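Local coordinates for protein binary enterotoxin of Clostridium perfringens component a (Clostridium perfringens, PDB 5WTZ) that probably transfers ADP-ribose from NAD+ to actin, as the enzymatic component of an iota-like binary enterotoxin, at residues Val94-Ala99 with Lys141-Thr146; Leu157-Leu162 with Tyr203-Ala208; Asn218-Ala223 with Thr344-Asn349; Ser224-Glu229 with Ala370-Val375. All coordinates share one frame; numbering follows the deposited sequence.

Interaction 1: residues Val94-Ala99 with Lys141-Thr146; sequences VYYYEA and KDVTMT
The carbonyl oxygen of Tyr-95 is gripped twice by Thr-144. The backbone N of Thr-144 meets it in the carbonyl plane, N to O 3.0 Å, while OG1 of Thr-144 donates from well above that plane, at 3.1 Å from Tyr-95 O. OG1 can do so because chi1 of 66° sets it between its own backbone N and carbonyl carbon. The return bond runs from Tyr-95 N to Thr-144 O, 2.9 Å, and completes a single antiparallel bridge of the hydrogen-bonded kind. The strands cross at 105°, and the pairing stays local.

The Tyr-95 ring carries the Thr-146 carbonyl carbon over one face, with Thr-144 O at its edge; its OH bonds to Asp-11. Further along, CE of Lys-141 stands over the centre of the Tyr-96 ring, 3.6 Å from the centroid, a CH-pi contact. NZ lies off-centre over the same ring in a cation-pi contact, and one water links it to Glu-98 OE2. The two methyls of Val-143 part: CG1 is 3.4 Å from Tyr-96 CD1, CG2 3.5 Å from Val-94 CB.

Strands 92-98 and 141-144 are outermost strands of a five-stranded mixed and a three-stranded antiparallel sheet, and this crossing joins the two sheets of an ADP-ribosyltransferase-type fold.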
loop_
_atom_site.group_PDB
_atom_site.type_symbol
_atom_site.label_atom_id
_atom_site.label_comp_id
_atom_site.label_asym_id
_atom_site.label_seq_id
_atom_site.Cartn_x
_atom_site.Cartn_y
_atom_site.Cartn_z
ATOM N N VAL A 94 4.321 -19.935 -2.925
ATOM C CA VAL A 94 5.502 -19.451 -3.616
ATOM C C VAL A 94 6.505 -18.918 -2.609
ATOM O O VAL A 94 6.162 -18.735 -1.435
ATOM C CB VAL A 94 5.155 -18.369 -4.650
ATOM C CG1 VAL A 94 4.361 -18.988 -5.797
ATOM C CG2 VAL A 94 4.392 -17.215 -4.004
ATOM N N TYR A 95 7.733 -18.684 -3.074
ATOM C CA TYR A 95 8.876 -18.366 -2.214
ATOM C C TYR A 95 9.650 -17.146 -2.696
ATOM O O TYR A 95 9.789 -16.920 -3.902
ATOM C CB TYR A 95 9.825 -19.572 -2.132
ATOM C CG TYR A 95 9.174 -20.810 -1.564
ATOM C CD1 TYR A 95 8.421 -21.653 -2.371
ATOM C CD2 TYR A 95 9.299 -21.129 -0.221
ATOM C CE1 TYR A 95 7.817 -22.781 -1.858
ATOM C CE2 TYR A 95 8.705 -22.271 0.299
ATOM C CZ TYR A 95 7.957 -23.086 -0.522
ATOM O OH TYR A 95 7.346 -24.217 -0.014
ATOM N N TYR A 96 10.142 -16.348 -1.751
ATOM C CA TYR A 96 11.148 -15.334 -2.055
ATOM C C TYR A 96 11.789 -14.815 -0.781
ATOM O O TYR A 96 11.119 -14.650 0.247
ATOM C CB TYR A 96 10.563 -14.166 -2.860
ATOM C CG TYR A 96 9.439 -13.409 -2.186
ATOM C CD1 TYR A 96 8.130 -13.864 -2.249
ATOM C CD2 TYR A 96 9.684 -12.218 -1.518
ATOM C CE1 TYR A 96 7.087 -13.157 -1.638
ATOM C CE2 TYR A 96 8.662 -11.517 -0.912
ATOM C CZ TYR A 96 7.373 -11.980 -0.975
ATOM O OH TYR A 96 6.375 -11.257 -0.369
ATOM N N TYR A 97 13.094 -14.597 -0.860
ATOM C CA TYR A 97 13.834 -13.912 0.187
ATOM C C TYR A 97 13.428 -12.452 0.184
ATOM O O TYR A 97 13.149 -11.891 -0.881
ATOM C CB TYR A 97 15.330 -14.036 -0.032
ATOM C CG TYR A 97 15.939 -15.374 0.330
ATOM C CD1 TYR A 97 15.946 -15.832 1.644
ATOM C CD2 TYR A 97 16.520 -16.161 -0.638
ATOM C CE1 TYR A 97 16.535 -17.054 1.973
ATOM C CE2 TYR A 97 17.114 -17.377 -0.316
ATOM C CZ TYR A 97 17.109 -17.817 0.989
ATOM O OH TYR A 97 17.685 -19.028 1.311
ATOM N N GLU A 98 13.390 -11.837 1.361
ATOM C CA GLU A 98 12.896 -10.466 1.479
ATOM C C GLU A 98 13.706 -9.602 2.465
ATOM O O GLU A 98 14.298 -10.112 3.422
ATOM C CB GLU A 98 11.421 -10.484 1.876
ATOM C CG GLU A 98 10.763 -9.091 1.936
ATOM C CD GLU A 98 10.863 -8.324 0.610
ATOM O OE1 GLU A 98 11.970 -7.851 0.238
ATOM O OE2 GLU A 98 9.815 -8.198 -0.061
ATOM N N ALA A 99 13.742 -8.294 2.212
ATOM C CA ALA A 99 14.495 -7.365 3.040
ATOM C C ALA A 99 13.622 -6.921 4.200
ATOM O O ALA A 99 12.401 -6.900 4.088
ATOM C CB ALA A 99 14.969 -6.166 2.215
ATOM N N LYS A 141 4.869 -8.599 -8.817
ATOM C CA LYS A 141 5.752 -9.326 -7.926
ATOM C C LYS A 141 6.088 -10.675 -8.539
ATOM O O LYS A 141 5.217 -11.520 -8.704
ATOM C CB LYS A 141 5.097 -9.495 -6.545
ATOM C CG LYS A 141 5.940 -10.274 -5.540
ATOM C CD LYS A 141 7.358 -9.726 -5.453
ATOM C CE LYS A 141 8.084 -10.248 -4.213
ATOM N NZ LYS A 141 9.435 -9.633 -4.040
ATOM N N ASP A 142 7.350 -10.873 -8.898
ATOM C CA ASP A 142 7.760 -12.161 -9.418
ATOM C C ASP A 142 8.426 -12.950 -8.310
ATOM O O ASP A 142 9.121 -12.382 -7.463
ATOM C CB ASP A 142 8.674 -12.011 -10.634
ATOM C CG ASP A 142 9.849 -11.083 -10.386
ATOM O OD1 ASP A 142 9.670 -9.843 -10.461
ATOM O OD2 ASP A 142 10.959 -11.600 -10.141
ATOM N N VAL A 143 8.169 -14.254 -8.305
ATOM C CA VAL A 143 8.605 -15.141 -7.236
ATOM C C VAL A 143 9.063 -16.486 -7.778
ATOM O O VAL A 143 8.991 -16.729 -8.982
ATOM C CB VAL A 143 7.475 -15.377 -6.223
ATOM C CG1 VAL A 143 7.140 -14.088 -5.510
ATOM C CG2 VAL A 143 6.249 -15.927 -6.930
ATOM N N THR A 144 9.510 -17.364 -6.885
ATOM C CA THR A 144 9.954 -18.698 -7.284
ATOM C C THR A 144 9.043 -19.786 -6.701
ATOM O O THR A 144 8.315 -19.551 -5.732
ATOM C CB THR A 144 11.414 -18.945 -6.864
ATOM O OG1 THR A 144 11.516 -18.971 -5.438
ATOM C CG2 THR A 144 12.293 -17.837 -7.386
ATOM N N MET A 145 9.086 -20.975 -7.300
ATOM C CA MET A 145 8.138 -22.045 -6.979
ATOM C C MET A 145 8.557 -22.936 -5.820
ATOM O O MET A 145 7.748 -23.703 -5.300
ATOM C CB MET A 145 7.915 -22.930 -8.204
ATOM C CG MET A 145 7.380 -22.176 -9.389
ATOM S SD MET A 145 7.224 -23.186 -10.866
ATOM C CE MET A 145 7.183 -21.846 -12.068
ATOM N N THR A 146 9.823 -22.858 -5.436
ATOM C CA THR A 146 10.362 -23.780 -4.446
ATOM C C THR A 146 11.239 -23.057 -3.440
ATOM O O THR A 146 11.735 -21.966 -3.712
ATOM C CB THR A 146 11.191 -24.913 -5.110
ATOM O OG1 THR A 146 12.147 -24.352 -6.016
ATOM C CG2 THR A 146 10.289 -25.878 -5.864
HETATM O O HOH W 1 8.293 -7.502 -2.485
#

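Interaction 2: residues Leu157-Leu162 with Tyr203-Ala208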
loop_
_atom_site.group_PDB
_atom_site.type_symbol
_atom_site.label_atom_id
_atom_site.label_comp_id
_atom_site.label_asym_id
_atom_site.label_seq_id
_atom_site.Cartn_x
_atom_site.Cartn_y
_atom_site.Cartn_z
ATOM N N LEU A 157 12.724 -15.145 4.732
ATOM C CA LEU A 157 12.179 -15.971 3.667
ATOM C C LEU A 157 10.663 -15.889 3.748
ATOM O O LEU A 157 10.056 -16.228 4.790
ATOM C CB LEU A 157 12.639 -17.426 3.783
ATOM C CG LEU A 157 11.903 -18.413 2.858
ATOM C CD1 LEU A 157 12.237 -18.142 1.388
ATOM C CD2 LEU A 157 12.211 -19.868 3.219
ATOM N N VAL A 158 10.040 -15.435 2.664
ATOM C CA VAL A 158 8.583 -15.356 2.608
ATOM C C VAL A 158 8.027 -16.594 1.911
ATOM O O VAL A 158 8.425 -16.935 0.805
ATOM C CB VAL A 158 8.082 -14.081 1.885
ATOM C CG1 VAL A 158 6.556 -14.034 1.871
ATOM C CG2 VAL A 158 8.626 -12.818 2.569
ATOM N N HIS A 159 7.093 -17.245 2.591
ATOM C CA HIS A 159 6.402 -18.426 2.113
ATOM C C HIS A 159 4.938 -18.026 1.912
ATOM O O HIS A 159 4.145 -18.061 2.848
ATOM C CB HIS A 159 6.575 -19.558 3.129
ATOM C CG HIS A 159 5.881 -20.832 2.769
ATOM N ND1 HIS A 159 5.175 -21.571 3.690
ATOM C CD2 HIS A 159 5.829 -21.526 1.607
ATOM C CE1 HIS A 159 4.691 -22.655 3.107
ATOM N NE2 HIS A 159 5.078 -22.653 1.844
ATOM N N LEU A 160 4.607 -17.633 0.684
ATOM C CA LEU A 160 3.389 -16.890 0.372
ATOM C C LEU A 160 2.358 -17.767 -0.311
ATOM O O LEU A 160 2.667 -18.422 -1.311
ATOM C CB LEU A 160 3.731 -15.685 -0.523
ATOM C CG LEU A 160 2.577 -14.740 -0.907
ATOM C CD1 LEU A 160 1.993 -14.014 0.308
ATOM C CD2 LEU A 160 3.036 -13.734 -1.954
ATOM N N LYS A 161 1.141 -17.775 0.235
ATOM C CA LYS A 161 0.052 -18.595 -0.294
ATOM C C LYS A 161 -0.817 -17.784 -1.247
ATOM O O LYS A 161 -1.502 -16.841 -0.840
ATOM C CB LYS A 161 -0.793 -19.173 0.841
ATOM C CG LYS A 161 -1.852 -20.174 0.374
ATOM C CD LYS A 161 -2.725 -20.672 1.511
ATOM C CE LYS A 161 -3.617 -21.817 1.046
ATOM N NZ LYS A 161 -4.528 -22.314 2.125
ATOM N N LEU A 162 -0.776 -18.158 -2.520
ATOM C CA LEU A 162 -1.580 -17.514 -3.549
ATOM C C LEU A 162 -2.912 -18.230 -3.663
ATOM O O LEU A 162 -2.947 -19.436 -3.891
ATOM C CB LEU A 162 -0.853 -17.540 -4.901
ATOM C CG LEU A 162 0.596 -17.067 -4.967
ATOM C CD1 LEU A 162 1.100 -17.193 -6.397
ATOM C CD2 LEU A 162 0.711 -15.641 -4.469
ATOM N N TYR A 203 17.061 -18.115 8.866
ATOM C CA TYR A 203 16.304 -17.020 8.300
ATOM C C TYR A 203 14.981 -16.924 9.034
ATOM O O TYR A 203 14.470 -17.926 9.527
ATOM C CB TYR A 203 16.061 -17.231 6.803
ATOM C CG TYR A 203 17.309 -17.322 5.955
ATOM C CD1 TYR A 203 17.997 -18.531 5.814
ATOM C CD2 TYR A 203 17.799 -16.202 5.279
ATOM C CE1 TYR A 203 19.146 -18.624 5.025
ATOM C CE2 TYR A 203 18.946 -16.286 4.495
ATOM C CZ TYR A 203 19.613 -17.499 4.371
ATOM O OH TYR A 203 20.747 -17.594 3.593
ATOM N N ALA A 204 14.424 -15.722 9.107
ATOM C CA ALA A 204 13.074 -15.549 9.617
ATOM C C ALA A 204 12.077 -15.919 8.519
ATOM O O ALA A 204 12.002 -15.242 7.489
ATOM C CB ALA A 204 12.856 -14.114 10.093
ATOM N N LYS A 205 11.344 -17.009 8.719
ATOM C CA LYS A 205 10.364 -17.445 7.736
ATOM C C LYS A 205 8.983 -16.853 8.041
ATOM O O LYS A 205 8.344 -17.184 9.044
ATOM C CB LYS A 205 10.302 -18.965 7.687
ATOM C CG LYS A 205 9.335 -19.531 6.670
ATOM C CD LYS A 205 9.228 -21.026 6.843
ATOM C CE LYS A 205 7.982 -21.579 6.189
ATOM N NZ LYS A 205 7.808 -23.027 6.507
ATOM N N VAL A 206 8.530 -15.983 7.152
ATOM C CA VAL A 206 7.199 -15.400 7.244
ATOM C C VAL A 206 6.239 -16.205 6.372
ATOM O O VAL A 206 6.370 -16.223 5.140
ATOM C CB VAL A 206 7.198 -13.914 6.806
ATOM C CG1 VAL A 206 5.792 -13.323 6.868
ATOM C CG2 VAL A 206 8.146 -13.099 7.678
ATOM N N ASP A 207 5.319 -16.913 7.008
ATOM C CA ASP A 207 4.200 -17.490 6.282
ATOM C C ASP A 207 3.204 -16.361 6.070
ATOM O O ASP A 207 2.960 -15.563 6.982
ATOM C CB ASP A 207 3.548 -18.643 7.043
ATOM C CG ASP A 207 4.419 -19.898 7.082
ATOM O OD1 ASP A 207 5.158 -20.169 6.112
ATOM O OD2 ASP A 207 4.341 -20.631 8.085
ATOM N N ALA A 208 2.638 -16.278 4.872
ATOM C CA ALA A 208 1.658 -15.233 4.586
ATOM C C ALA A 208 0.665 -15.619 3.498
ATOM O O ALA A 208 0.922 -16.505 2.660
ATOM C CB ALA A 208 2.371 -13.945 4.196
#
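Leu-157 opens a parallel pairing between strands 156-162 and 201-211, neighbours in the five-stranded mixed sheet of this ADP-ribosyltransferase-type fold. Its N bonds to Ala-204 O, and its O accepts from Val-206 N at 2.8 Å. Val-158 pairs with Val-206 and turns its side chain to the same face; its own backbone bond goes to Tyr-96 on the flanking strand 92-98.

The backbone of His-159 bonds across twice. Its N gives an almost straight bond to Val-206 O (178°), and its O receives Ala-208 N at 3.1 Å. The His-159 ring lies beside the side chains of Lys-205 and Asp-207, all three pointing the same way, and CE of Lys-205 comes within 3.8 Å of His-159 ND1. Tyr-93 and Tyr-95 stack on the imidazole, and its NE2 bonds to Asp-11.

On the face shared by the two valines, Leu-160 sets CD1 3.9 Å from Ala-208 CB. Lys-161 N donates to Ala-208 O, 2.7 Å away, and the pairing continues to Leu-210.

The one side-chain hydrogen bond across the strands is His-159 ND1 to Asp-207 OD1, 2.8 Å: the oxygen lies in the imidazole plane, whereas ND1 approaches from above the carboxylate, the two planes being 62° apart.

Interaction 3: residues Asn218-Ala223 with Thr344-Asn349; sequences NDVISA and TVLSNN
Val-345 meets the start of helix 220-237 through its CG2, which lies 3.8 Å from CB of Ala-223. Just before it, Thr-344 belongs to the NAD pocket, so the segment leads straight from the nucleotide site to this helix.

Leu-346 makes most of the apolar contact. Its chi1 of -55° puts CG anti to the carbonyl carbon. Of its two methyls, CD1 touches CG1 of Val-220 at 3.6 Å, while CD2 packs on CB of Ala-223 at 3.7 Å and also comes near Asp-219 O. The first turn of the helix over this leucine is capped by Asp-219, whose OD1 accepts from Ser-222 N and whose OD2 accepts from Ser-222 OG.

Ser-347 brings OG close to ND2 of Asn-218, but the angle is too poor for a bond; both atoms instead bond to Lys-60 O. The carbonyl of Ser-347 receives NH2 of Arg-300, a residue that binds NADH.

Asn-348 supplies the direct polar link. ND2 of Asn-218 donates to its OD1, 2.8 Å, with OD1 lying in the amide plane of Asn-218 while the donor stands above the carbonyl plane of Asn-348; the two amides are 80° apart. The ND2 of Asn-348 donates to a water that in turn donates to Asn-218 O, and ND2 also bonds to Asp-64.

Each amide nitrogen therefore serves two acceptors, Asn-348 OD1 and Lys-60 O for Asn-218, the water and Asp-64 for Asn-348, which would limit how either amide could turn.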
loop_
_atom_site.group_PDB
_atom_site.type_symbol
_atom_site.label_atom_id
_atom_site.label_comp_id
_atom_site.label_asym_id
_atom_site.label_seq_id
_atom_site.Cartn_x
_atom_site.Cartn_y
_atom_site.Cartn_z
ATOM N N ASN A 218 -6.236 4.765 -9.007
ATOM C CA ASN A 218 -6.633 5.798 -9.987
ATOM C C ASN A 218 -8.038 5.588 -10.558
ATOM O O ASN A 218 -8.492 6.354 -11.427
ATOM C CB ASN A 218 -5.640 5.872 -11.162
ATOM C CG ASN A 218 -4.221 6.224 -10.723
ATOM O OD1 ASN A 218 -3.265 5.587 -11.149
ATOM N ND2 ASN A 218 -4.084 7.247 -9.886
ATOM N N ASP A 219 -8.730 4.562 -10.065
ATOM C CA ASP A 219 -10.038 4.168 -10.603
ATOM C C ASP A 219 -11.147 5.072 -10.069
ATOM O O ASP A 219 -11.784 4.733 -9.079
ATOM C CB ASP A 219 -10.331 2.707 -10.234
ATOM C CG ASP A 219 -11.508 2.115 -11.000
ATOM O OD1 ASP A 219 -12.252 2.858 -11.684
ATOM O OD2 ASP A 219 -11.699 0.880 -10.895
ATOM N N VAL A 220 -11.373 6.208 -10.724
ATOM C CA VAL A 220 -12.376 7.176 -10.266
ATOM C C VAL A 220 -13.801 6.634 -10.333
ATOM O O VAL A 220 -14.640 6.987 -9.495
ATOM C CB VAL A 220 -12.327 8.504 -11.081
ATOM C CG1 VAL A 220 -10.972 9.169 -10.937
ATOM C CG2 VAL A 220 -12.647 8.270 -12.548
ATOM N N ILE A 221 -14.086 5.788 -11.319
ATOM C CA ILE A 221 -15.449 5.296 -11.485
ATOM C C ILE A 221 -15.818 4.357 -10.349
ATOM O O ILE A 221 -16.896 4.476 -9.770
ATOM C CB ILE A 221 -15.645 4.578 -12.828
ATOM C CG1 ILE A 221 -15.401 5.547 -13.987
ATOM C CG2 ILE A 221 -17.045 4.005 -12.910
ATOM C CD1 ILE A 221 -14.884 4.879 -15.239
ATOM N N SER A 222 -14.915 3.447 -10.002
ATOM C CA SER A 222 -15.193 2.516 -8.918
ATOM C C SER A 222 -15.249 3.239 -7.584
ATOM O O SER A 222 -16.059 2.898 -6.720
ATOM C CB SER A 222 -14.149 1.405 -8.875
ATOM O OG SER A 222 -14.275 0.585 -10.020
ATOM N N ALA A 223 -14.386 4.235 -7.416
ATOM C CA ALA A 223 -14.368 5.031 -6.194
ATOM C C ALA A 223 -15.688 5.765 -6.002
ATOM O O ALA A 223 -16.298 5.699 -4.932
ATOM C CB ALA A 223 -13.217 6.019 -6.224
ATOM N N THR A 344 -8.381 11.160 0.777
ATOM C CA THR A 344 -8.962 10.925 -0.530
ATOM C C THR A 344 -8.728 9.467 -0.903
ATOM O O THR A 344 -7.624 8.942 -0.753
ATOM C CB THR A 344 -8.371 11.883 -1.604
ATOM O OG1 THR A 344 -8.903 11.557 -2.890
ATOM C CG2 THR A 344 -6.843 11.788 -1.679
ATOM N N VAL A 345 -9.764 8.798 -1.397
ATOM C CA VAL A 345 -9.624 7.390 -1.715
ATOM C C VAL A 345 -8.859 7.140 -3.014
ATOM O O VAL A 345 -8.608 5.979 -3.368
ATOM C CB VAL A 345 -10.986 6.703 -1.780
ATOM C CG1 VAL A 345 -11.669 6.850 -0.421
ATOM C CG2 VAL A 345 -11.841 7.281 -2.903
ATOM N N LEU A 346 -8.481 8.206 -3.720
ATOM C CA LEU A 346 -7.646 8.048 -4.910
ATOM C C LEU A 346 -6.193 8.298 -4.555
ATOM O O LEU A 346 -5.899 9.120 -3.687
ATOM C CB LEU A 346 -8.065 9.002 -6.028
ATOM C CG LEU A 346 -9.525 8.985 -6.513
ATOM C CD1 LEU A 346 -9.701 9.938 -7.676
ATOM C CD2 LEU A 346 -9.980 7.568 -6.897
ATOM N N SER A 347 -5.289 7.605 -5.239
ATOM C CA SER A 347 -3.862 7.795 -5.042
ATOM C C SER A 347 -3.353 9.010 -5.827
ATOM O O SER A 347 -2.227 9.463 -5.582
ATOM C CB SER A 347 -3.076 6.529 -5.444
ATOM O OG SER A 347 -3.376 6.111 -6.771
ATOM N N ASN A 348 -4.180 9.529 -6.747
ATOM C CA ASN A 348 -3.866 10.740 -7.530
ATOM C C ASN A 348 -3.332 11.875 -6.669
ATOM O O ASN A 348 -3.851 12.119 -5.582
ATOM C CB ASN A 348 -5.098 11.284 -8.289
ATOM C CG ASN A 348 -5.741 10.270 -9.221
ATOM O OD1 ASN A 348 -5.946 9.117 -8.855
ATOM N ND2 ASN A 348 -6.071 10.706 -10.426
ATOM N N ASN A 349 -2.318 12.590 -7.153
ATOM C CA ASN A 349 -1.903 13.819 -6.480
ATOM C C ASN A 349 -3.012 14.873 -6.587
ATOM O O ASN A 349 -3.842 14.805 -7.482
ATOM C CB ASN A 349 -0.598 14.346 -7.072
ATOM C CG ASN A 349 0.172 15.235 -6.102
ATOM O OD1 ASN A 349 -0.323 15.583 -5.020
ATOM N ND2 ASN A 349 1.396 15.614 -6.491
HETATM O O HOH W 2 -7.713 8.965 -11.955
#

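Interaction 4: residues Ser224-Glu229 with Ala370-Val375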
loop_
_atom_site.group_PDB
_atom_site.type_symbol
_atom_site.label_atom_id
_atom_site.label_comp_id
_atom_site.label_asym_id
_atom_site.label_seq_id
_atom_site.Cartn_x
_atom_site.Cartn_y
_atom_site.Cartn_z
ATOM N N SER A 224 -16.122 6.456 -7.047
ATOM C CA SER A 224 -17.371 7.202 -7.030
ATOM C C SER A 224 -18.565 6.282 -6.739
ATOM O O SER A 224 -19.432 6.612 -5.933
ATOM C CB SER A 224 -17.550 7.933 -8.363
ATOM O OG SER A 224 -18.834 8.520 -8.461
ATOM N N GLN A 225 -18.590 5.121 -7.388
ATOM C CA GLN A 225 -19.648 4.135 -7.179
ATOM C C GLN A 225 -19.706 3.609 -5.748
ATOM O O GLN A 225 -20.787 3.475 -5.177
ATOM C CB GLN A 225 -19.475 2.970 -8.150
ATOM C CG GLN A 225 -19.972 3.283 -9.555
ATOM C CD GLN A 225 -19.665 2.186 -10.556
ATOM O OE1 GLN A 225 -18.608 1.549 -10.497
ATOM N NE2 GLN A 225 -20.583 1.964 -11.489
ATOM N N TRP A 226 -18.547 3.298 -5.182
ATOM C CA TRP A 226 -18.461 2.857 -3.793
ATOM C C TRP A 226 -18.960 3.945 -2.845
ATOM O O TRP A 226 -19.778 3.685 -1.956
ATOM C CB TRP A 226 -17.023 2.456 -3.453
ATOM C CG TRP A 226 -16.878 1.865 -2.079
ATOM C CD1 TRP A 226 -16.985 0.545 -1.737
ATOM C CD2 TRP A 226 -16.600 2.572 -0.868
ATOM N NE1 TRP A 226 -16.793 0.391 -0.384
ATOM C CE2 TRP A 226 -16.552 1.628 0.172
ATOM C CE3 TRP A 226 -16.382 3.924 -0.560
ATOM C CZ2 TRP A 226 -16.306 1.980 1.492
ATOM C CZ3 TRP A 226 -16.130 4.272 0.748
ATOM C CH2 TRP A 226 -16.095 3.304 1.761
ATOM N N GLY A 227 -18.487 5.172 -3.048
ATOM C CA GLY A 227 -18.931 6.295 -2.240
ATOM C C GLY A 227 -20.436 6.502 -2.281
ATOM O O GLY A 227 -21.085 6.646 -1.241
ATOM N N GLU A 228 -20.995 6.497 -3.489
ATOM C CA GLU A 228 -22.429 6.633 -3.674
ATOM C C GLU A 228 -23.218 5.503 -3.015
ATOM O O GLU A 228 -24.202 5.752 -2.327
ATOM C CB GLU A 228 -22.758 6.695 -5.171
ATOM C CG GLU A 228 -24.241 6.737 -5.481
ATOM C CD GLU A 228 -24.883 8.063 -5.111
ATOM O OE1 GLU A 228 -24.142 9.053 -4.905
ATOM O OE2 GLU A 228 -26.131 8.112 -5.025
ATOM N N GLU A 229 -22.809 4.261 -3.244
ATOM C CA GLU A 229 -23.569 3.121 -2.755
ATOM C C GLU A 229 -23.605 3.106 -1.236
ATOM O O GLU A 229 -24.617 2.780 -0.624
ATOM C CB GLU A 229 -22.970 1.801 -3.261
ATOM C CG GLU A 229 -23.115 1.548 -4.748
ATOM C CD GLU A 229 -22.608 0.174 -5.149
ATOM O OE1 GLU A 229 -22.950 -0.808 -4.454
ATOM O OE2 GLU A 229 -21.864 0.076 -6.150
ATOM N N ALA A 370 -16.007 7.262 10.061
ATOM C CA ALA A 370 -15.565 8.033 8.902
ATOM C C ALA A 370 -16.669 7.998 7.868
ATOM O O ALA A 370 -17.501 7.072 7.886
ATOM C CB ALA A 370 -14.242 7.454 8.303
ATOM N N ALA A 371 -16.713 8.992 6.982
ATOM C CA ALA A 371 -17.736 9.016 5.934
ATOM C C ALA A 371 -17.166 9.463 4.592
ATOM O O ALA A 371 -16.228 10.268 4.543
ATOM C CB ALA A 371 -18.906 9.923 6.337
ATOM N N TYR A 372 -17.725 8.922 3.508
ATOM C CA TYR A 372 -17.433 9.407 2.162
ATOM C C TYR A 372 -18.262 10.661 1.961
ATOM O O TYR A 372 -19.427 10.597 1.551
ATOM C CB TYR A 372 -17.774 8.359 1.104
ATOM C CG TYR A 372 -17.338 8.705 -0.306
ATOM C CD1 TYR A 372 -18.117 9.511 -1.133
ATOM C CD2 TYR A 372 -16.164 8.183 -0.820
ATOM C CE1 TYR A 372 -17.717 9.809 -2.441
ATOM C CE2 TYR A 372 -15.764 8.468 -2.116
ATOM C CZ TYR A 372 -16.535 9.273 -2.916
ATOM O OH TYR A 372 -16.098 9.532 -4.198
ATOM N N VAL A 373 -17.667 11.813 2.246
ATOM C CA VAL A 373 -18.442 13.042 2.345
ATOM C C VAL A 373 -18.749 13.633 0.967
ATOM O O VAL A 373 -19.662 14.439 0.832
ATOM C CB VAL A 373 -17.710 14.095 3.225
ATOM C CG1 VAL A 373 -17.647 13.637 4.689
ATOM C CG2 VAL A 373 -16.322 14.402 2.670
ATOM N N SER A 374 -18.007 13.199 -0.053
ATOM C CA SER A 374 -18.188 13.705 -1.410
ATOM C C SER A 374 -19.478 13.247 -2.105
ATOM O O SER A 374 -19.716 13.625 -3.254
ATOM C CB SER A 374 -16.993 13.312 -2.275
ATOM O OG SER A 374 -15.785 13.761 -1.698
ATOM N N VAL A 375 -20.307 12.446 -1.435
ATOM C CA VAL A 375 -21.625 12.117 -1.990
ATOM C C VAL A 375 -22.508 13.348 -1.977
ATOM O O VAL A 375 -23.431 13.478 -2.790
ATOM C CB VAL A 375 -22.350 10.999 -1.215
ATOM C CG1 VAL A 375 -21.649 9.685 -1.412
ATOM C CG2 VAL A 375 -22.470 11.345 0.263
#
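The main contact is a CH-pi interaction. CA of Gly-227 sits over the middle of the Tyr-372 ring, 3.4 Å from the centroid and 10° off the ring normal. All six ring carbons lie at similar distances from that one atom, Tyr-372 CG being 3.5 Å from Gly-227 CA, so the helix lies with its backbone directly on the aromatic face. The tyrosine is aimed there by its first torsion, with CG anti to the backbone N (chi1 -172°). A glycine presents only hydrogens at CA, and the ring takes up the position where a CB would have pointed.

Van der Waals contacts add to this pair. CZ3 of Trp-226 approaches CD2 of Tyr-372 at 4.2 Å; the tyrosine carbon is near the plane of the indole, at its edge. The indole NE1 is held by Glu-293. At the far end of the tyrosine, Tyr-372 OH lies 3.9 Å from CA of Ser-224, about one helical turn before Gly-227.

Val-375 presses CG1 close to the Gly-227 carbonyl oxygen, at 3.1 Å, and also passes near the backbone N and the carboxylate of Glu-228. No hydrogen bond crosses between the two segments, so close packing, much of it on helix backbone, carries the contact.

Next to it, Ser-374 OG and the backbone of Val-373 bond to the backbone of Glu-384, an NAD-binding residue. The contact as a whole sets helix 220-237 against the end of strand 370-372 and the 3-10 turn after it; that strand is an outer one of the three-stranded antiparallel sheet beside the NAD site in this ADP-ribosyltransferase-type domain.

How the interactions relate
From the N terminus, interaction 1 closes a loop of 41 residues that includes helix 120-130, and joins the two sheets of the first ADP-ribosyltransferase-like half. Interaction 2 follows in series and closes a largely stranded excursion inside the same half; the two touch because strands 92-98 and 156-162 are neighbours. Strand 201-211 then leads into helix 220-237, which interactions 3 and 4 share. Their segments alternate along the chain, so these two contacts cross, closing loops of 120 and 140 residues and tying the helix to the loop after strand 341-344 and to strand 370-372 near the NAD site. The centres of interactions 1 and 3 are about 30 Å apart, on opposite sides of the chain's centre.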